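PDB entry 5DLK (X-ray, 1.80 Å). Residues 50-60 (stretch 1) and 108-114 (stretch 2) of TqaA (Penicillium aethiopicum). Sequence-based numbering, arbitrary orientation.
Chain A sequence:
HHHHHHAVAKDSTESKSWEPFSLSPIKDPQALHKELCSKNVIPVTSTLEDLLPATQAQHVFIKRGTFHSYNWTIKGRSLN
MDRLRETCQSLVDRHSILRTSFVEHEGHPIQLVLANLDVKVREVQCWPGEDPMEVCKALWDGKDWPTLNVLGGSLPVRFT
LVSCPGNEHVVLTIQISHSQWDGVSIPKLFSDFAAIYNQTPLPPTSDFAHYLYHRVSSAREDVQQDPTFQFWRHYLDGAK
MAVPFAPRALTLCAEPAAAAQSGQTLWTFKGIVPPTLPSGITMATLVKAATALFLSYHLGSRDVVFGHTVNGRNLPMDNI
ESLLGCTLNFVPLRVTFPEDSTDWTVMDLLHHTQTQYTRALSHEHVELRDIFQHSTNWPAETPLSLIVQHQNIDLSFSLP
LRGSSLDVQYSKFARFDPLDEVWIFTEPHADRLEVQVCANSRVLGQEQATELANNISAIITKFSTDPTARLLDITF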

ATOM      1  N   ASP A  50     -22.984   2.824   2.916  1.00 28.78           N
ATOM      2  CA  ASP A  50     -22.604   1.464   3.311  1.00 28.68           C
ATOM      3  C   ASP A  50     -21.767   1.497   4.576  1.00 29.55           C
ATOM      4  O   ASP A  50     -21.270   2.551   4.996  1.00 25.96           O
ATOM      5  N   LEU A  51     -21.623   0.333   5.196  1.00 26.89           N
ATOM      6  CA  LEU A  51     -20.727   0.199   6.323  1.00 25.57           C
ATOM      7  C   LEU A  51     -20.119  -1.199   6.244  1.00 27.74           C
ATOM      8  O   LEU A  51     -20.850  -2.193   6.175  1.00 27.10           O
ATOM      9  N   LEU A  52     -18.788  -1.259   6.231  1.00 25.67           N
ATOM     10  CA  LEU A  52     -18.058  -2.533   6.103  1.00 24.88           C
ATOM     11  C   LEU A  52     -16.902  -2.597   7.089  1.00 25.51           C
ATOM     12  O   LEU A  52     -16.416  -1.575   7.545  1.00 26.07           O
ATOM     13  N   PRO A  53     -16.434  -3.812   7.412  1.00 25.86           N
ATOM     14  CA  PRO A  53     -15.198  -3.846   8.202  1.00 22.74           C
ATOM     15  C   PRO A  53     -14.053  -3.289   7.366  1.00 21.08           C
ATOM     16  O   PRO A  53     -14.085  -3.431   6.132  1.00 22.81           O
ATOM     17  N   ALA A  54     -13.094  -2.637   8.018  1.00 19.18           N
ATOM     18  CA  ALA A  54     -11.839  -2.302   7.367  1.00 21.01           C
ATOM     19  C   ALA A  54     -10.998  -3.591   7.300  1.00 22.43           C
ATOM     20  O   ALA A  54     -11.074  -4.422   8.201  1.00 23.69           O
ATOM     21  N   THR A  55     -10.195  -3.749   6.257  1.00 21.63           N
ATOM     22  CA  THR A  55      -9.369  -4.957   6.141  1.00 18.86           C
ATOM     23  C   THR A  55      -8.171  -4.876   7.075  1.00 20.85           C
ATOM     24  O   THR A  55      -7.798  -3.793   7.545  1.00 17.84           O
ATOM     25  N   GLN A  56      -7.542  -6.023   7.324  1.00 16.18           N
ATOM     26  CA  GLN A  56      -6.342  -6.042   8.125  1.00 17.06           C
ATOM     27  C   GLN A  56      -5.261  -5.181   7.487  1.00 15.49           C
ATOM     28  O   GLN A  56      -4.532  -4.480   8.187  1.00 18.85           O
ATOM     29  N   ALA A  57      -5.165  -5.221   6.161  1.00 17.02           N
ATOM     30  CA  ALA A  57      -4.143  -4.419   5.473  1.00 18.80           C
ATOM     31  C   ALA A  57      -4.436  -2.915   5.607  1.00 16.80           C
ATOM     32  O   ALA A  57      -3.536  -2.110   5.842  1.00 17.62           O
ATOM     33  N   GLN A  58      -5.699  -2.538   5.449  1.00 19.53           N
ATOM     34  CA  GLN A  58      -6.072  -1.143   5.723  1.00 18.52           C
ATOM     35  C   GLN A  58      -5.654  -0.714   7.113  1.00 19.21           C
ATOM     36  O   GLN A  58      -5.104   0.379   7.307  1.00 16.83           O
ATOM     37  N   HIS A  59      -5.927  -1.575   8.087  1.00 15.81           N
ATOM     38  CA  HIS A  59      -5.568  -1.310   9.481  1.00 17.66           C
ATOM     39  C   HIS A  59      -4.061  -1.209   9.705  1.00 18.72           C
ATOM     40  O   HIS A  59      -3.597  -0.429  10.542  1.00 18.82           O
ATOM     41  N   VAL A  60      -3.291  -2.017   8.982  1.00 16.76           N
ATOM     42  CA  VAL A  60      -1.828  -1.910   9.043  1.00 15.61           C
ATOM     43  C   VAL A  60      -1.403  -0.481   8.758  1.00 16.04           C
ATOM     44  O   VAL A  60      -0.622   0.121   9.506  1.00 16.69           O
ATOM     45  N   HIS A 108     -12.193  -2.592  16.695  1.00 59.58           N
ATOM     46  CA  HIS A 108     -11.500  -2.956  15.466  1.00 59.44           C
ATOM     47  C   HIS A 108     -12.269  -2.182  14.418  1.00 53.86           C
ATOM     48  O   HIS A 108     -13.500  -2.051  14.504  1.00 51.57           O
ATOM     49  N   PRO A 109     -11.559  -1.797  13.346  1.00 48.51           N
ATOM     50  CA  PRO A 109     -11.933  -0.691  12.466  1.00 40.20           C
ATOM     51  C   PRO A 109     -13.003  -1.010  11.419  1.00 34.45           C
ATOM     52  O   PRO A 109     -13.038  -2.083  10.832  1.00 31.40           O
ATOM     53  N   ILE A 110     -13.876  -0.038  11.191  1.00 28.64           N
ATOM     54  CA  ILE A 110     -14.920  -0.170  10.195  1.00 24.80           C
ATOM     55  C   ILE A 110     -14.842   1.009   9.263  1.00 20.99           C
ATOM     56  O   ILE A 110     -14.323   2.056   9.642  1.00 27.27           O
ATOM     57  N   GLN A 111     -15.339   0.855   8.048  1.00 22.55           N
ATOM     58  CA  GLN A 111     -15.372   2.000   7.162  1.00 24.33           C
ATOM     59  C   GLN A 111     -16.824   2.371   6.807  1.00 24.81           C
ATOM     60  O   GLN A 111     -17.652   1.519   6.512  1.00 24.39           O
ATOM     61  N   LEU A 112     -17.123   3.660   6.935  1.00 26.70           N
ATOM     62  CA  LEU A 112     -18.433   4.202   6.587  1.00 25.79           C
ATOM     63  C   LEU A 112     -18.318   4.866   5.229  1.00 22.61           C
ATOM     64  O   LEU A 112     -17.600   5.850   5.079  1.00 24.35           O
ATOM     65  N   VAL A 113     -18.996   4.307   4.238  1.00 23.75           N
ATOM     66  CA  VAL A 113     -19.020   4.893   2.916  1.00 24.22           C
ATOM     67  C   VAL A 113     -20.119   5.953   2.911  1.00 27.60           C
ATOM     68  O   VAL A 113     -21.276   5.645   3.148  1.00 25.19           O
ATOM     69  N   LEU A 114     -19.735   7.198   2.657  1.00 27.25           N
ATOM     70  CA  LEU A 114     -20.689   8.300   2.611  1.00 22.74           C
ATOM     71  C   LEU A 114     -21.144   8.601   1.186  1.00 27.14           C
ATOM     72  O   LEU A 114     -20.410   8.386   0.225  1.00 25.21           O
TER

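Residues 50-53 and 108-114 run as antiparallel strands, their N-to-C directions 156° apart, and this register decides where most side chains go. Backbone bonds fix it at L52, where L52 N donates to Q111 O (3.0 Å) and Q111 N to L52 O (2.7 Å), and at D50, where V113 N donates to D50 O (3.0 Å) while the return bond from D50 N to V113 O is weak (3.3 Å). Side chains of D50, L52, Q111 and V113 therefore share one face of the sheet; those of L51 and L112 lie on the other.

On the L51 face, L51 is t,t (chi1 -164°, chi2 160°), and the end of its side chain comes nearer the partner strand than its CB direction suggests. L51 CD2 lies 4.0 Å from I110 CB and L51 CD1 4.0 Å from L112 CG. L112 has chi1 m and chi2 p; I110, with chi1 p and chi2 t, has its CB directed sideways.

Across the sheet, L52 adopts chi1 m with chi2 at 96°, between wells, and its CD1 meets V113 CG2 at 4.0 Å. V113 is t, which also leaves CG2 4.0 Å from D50 CB. The carboxylate of D50 leads away from this contact: with chi1 at -146°, off the wells, OD1 accepts from the backbone of its own strand, L51 N to OD1 being 2.8 Å.

Q111 is the polar centre of the interface and has the largest area covered by the other stretch, 103 Å². Its p,t conformation, with chi3 at -48°, carries the amide toward the end of the first strand, at P53, and the helix residue Q58. There Q111 NE2 donates to P53 O (3.0 Å, 145° at the hydrogen), and Q111 OE1 accepts from Q58 NE2 (3.2 Å, 166°). Q58, m,t with chi3 -60°, is held at its other amide atom as well: T55 N donates to Q58 OE1 at 2.9 Å. T55, chi1 p, caps the helix by accepting at OG1 from Q58 N (2.9 Å), so backbone and side chain of Q58 both bind T55.

P109 points toward stretch 1 and closes the remaining end. A54 N donates to P109 O at 2.9 Å, and A54 CB lies 3.8 Å from P109 CB. The H59 side chain, chi1 t, presents a ring face to the proline: P109 CG sits 3.6 Å from the centroid of the H59 ring, 11° off its normal, a CH-pi contact.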

ATOM      1  CB  ASP A  50     -21.835   0.762   2.187  1.00 29.16           C
ATOM      2  CG  ASP A  50     -22.114  -0.756   2.124  1.00 29.61           C
ATOM      3  OD1 ASP A  50     -22.472  -1.368   3.155  1.00 29.73           O
ATOM      4  OD2 ASP A  50     -21.978  -1.327   1.025  1.00 29.06           O
ATOM      5  CB  LEU A  51     -21.462   0.431   7.645  1.00 23.09           C
ATOM      6  CG  LEU A  51     -20.594   0.688   8.876  1.00 28.41           C
ATOM      7  CD1 LEU A  51     -21.392   1.368   9.972  1.00 30.71           C
ATOM      8  CD2 LEU A  51     -19.986  -0.623   9.376  1.00 28.74           C
ATOM      9  CB  LEU A  52     -17.512  -2.718   4.681  1.00 23.22           C
ATOM     10  CG  LEU A  52     -18.491  -2.628   3.516  1.00 31.57           C
ATOM     11  CD1 LEU A  52     -18.475  -1.211   2.937  1.00 33.75           C
ATOM     12  CD2 LEU A  52     -18.173  -3.659   2.460  1.00 30.28           C
ATOM     13  CB  PRO A  53     -14.998  -5.349   8.495  1.00 25.63           C
ATOM     14  CG  PRO A  53     -16.363  -5.985   8.211  1.00 27.22           C
ATOM     15  CD  PRO A  53     -16.938  -5.161   7.098  1.00 27.34           C
ATOM     16  CB  ALA A  54     -11.115  -1.232   8.128  1.00 20.75           C
ATOM     17  CB  THR A  55      -8.853  -5.157   4.720  1.00 20.78           C
ATOM     18  OG1 THR A  55      -7.927  -4.105   4.399  1.00 18.83           O
ATOM     19  CG2 THR A  55      -9.995  -5.155   3.724  1.00 18.64           C
ATOM     20  CB  GLN A  56      -5.831  -7.491   8.291  1.00 14.39           C
ATOM     21  CG  GLN A  56      -4.701  -7.605   9.283  1.00 17.61           C
ATOM     22  CD  GLN A  56      -4.430  -9.059   9.654  1.00 16.81           C
ATOM     23  OE1 GLN A  56      -5.097  -9.950   9.164  1.00 18.20           O
ATOM     24  NE2 GLN A  56      -3.434  -9.286  10.496  1.00 19.37           N
ATOM     25  CB  ALA A  57      -4.047  -4.815   3.998  1.00 17.64           C
ATOM     26  CB  GLN A  58      -7.581  -0.953   5.559  1.00 15.97           C
ATOM     27  CG  GLN A  58      -8.012  -0.876   4.116  1.00 16.43           C
ATOM     28  CD  GLN A  58      -9.500  -0.620   4.013  1.00 21.60           C
ATOM     29  OE1 GLN A  58     -10.302  -1.417   4.506  1.00 20.21           O
ATOM     30  NE2 GLN A  58      -9.877   0.520   3.414  1.00 19.50           N
ATOM     31  CB  HIS A  59      -6.147  -2.409  10.375  1.00 21.84           C
ATOM     32  CG  HIS A  59      -6.348  -1.990  11.795  1.00 27.08           C
ATOM     33  ND1 HIS A  59      -6.568  -2.894  12.812  1.00 30.37           N
ATOM     34  CD2 HIS A  59      -6.362  -0.763  12.374  1.00 31.92           C
ATOM     35  CE1 HIS A  59      -6.716  -2.245  13.953  1.00 32.35           C
ATOM     36  NE2 HIS A  59      -6.592  -0.950  13.715  1.00 30.68           N
ATOM     37  CB  VAL A  60      -1.138  -2.858   8.029  1.00 16.85           C
ATOM     38  CG1 VAL A  60       0.328  -2.443   7.777  1.00 16.10           C
ATOM     39  CG2 VAL A  60      -1.220  -4.287   8.522  1.00 20.44           C
ATOM     40  CB  HIS A 108     -11.437  -4.481  15.109  1.00 66.07           C
ATOM     41  CG  HIS A 108     -11.909  -5.441  16.163  1.00 72.45           C
ATOM     42  ND1 HIS A 108     -12.412  -6.678  15.791  1.00 80.87           N
ATOM     43  CD2 HIS A 108     -12.263  -5.277  17.477  1.00 70.88           C
ATOM     44  CE1 HIS A 108     -12.901  -7.301  16.845  1.00 79.64           C
ATOM     45  NE2 HIS A 108     -12.836  -6.462  17.886  1.00 75.53           N
ATOM     46  CB  PRO A 109     -10.607  -0.349  11.788  1.00 39.44           C
ATOM     47  CG  PRO A 109      -9.862  -1.644  11.704  1.00 41.75           C
ATOM     48  CD  PRO A 109     -10.289  -2.429  12.915  1.00 42.12           C
ATOM     49  CB  ILE A 110     -16.315  -0.219  10.837  1.00 30.79           C
ATOM     50  CG1 ILE A 110     -16.498   0.990  11.738  1.00 29.54           C
ATOM     51  CG2 ILE A 110     -16.466  -1.489  11.662  1.00 32.06           C
ATOM     52  CD1 ILE A 110     -17.918   1.147  12.284  1.00 32.35           C
ATOM     53  CB  GLN A 111     -14.512   1.741   5.918  1.00 33.13           C
ATOM     54  CG  GLN A 111     -14.892   0.568   5.081  1.00 29.20           C
ATOM     55  CD  GLN A 111     -13.746   0.067   4.187  1.00 26.45           C
ATOM     56  OE1 GLN A 111     -13.077   0.831   3.490  1.00 21.66           O
ATOM     57  NE2 GLN A 111     -13.560  -1.242   4.172  1.00 24.89           N
ATOM     58  CB  LEU A 112     -18.910   5.208   7.642  1.00 24.82           C
ATOM     59  CG  LEU A 112     -19.361   4.698   9.015  1.00 28.58           C
ATOM     60  CD1 LEU A 112     -18.194   4.225   9.878  1.00 32.25           C
ATOM     61  CD2 LEU A 112     -20.155   5.759   9.746  1.00 33.46           C
ATOM     62  CB  VAL A 113     -19.289   3.856   1.825  1.00 28.65           C
ATOM     63  CG1 VAL A 113     -19.180   4.492   0.451  1.00 28.07           C
ATOM     64  CG2 VAL A 113     -18.308   2.670   1.951  1.00 24.55           C
ATOM     65  CB  LEU A 114     -20.066   9.550   3.226  1.00 27.64           C
ATOM     66  CG  LEU A 114     -19.581   9.423   4.668  1.00 22.98           C
ATOM     67  CD1 LEU A 114     -19.159  10.796   5.239  1.00 25.63           C
ATOM     68  CD2 LEU A 114     -20.636   8.762   5.549  1.00 25.04           C
TER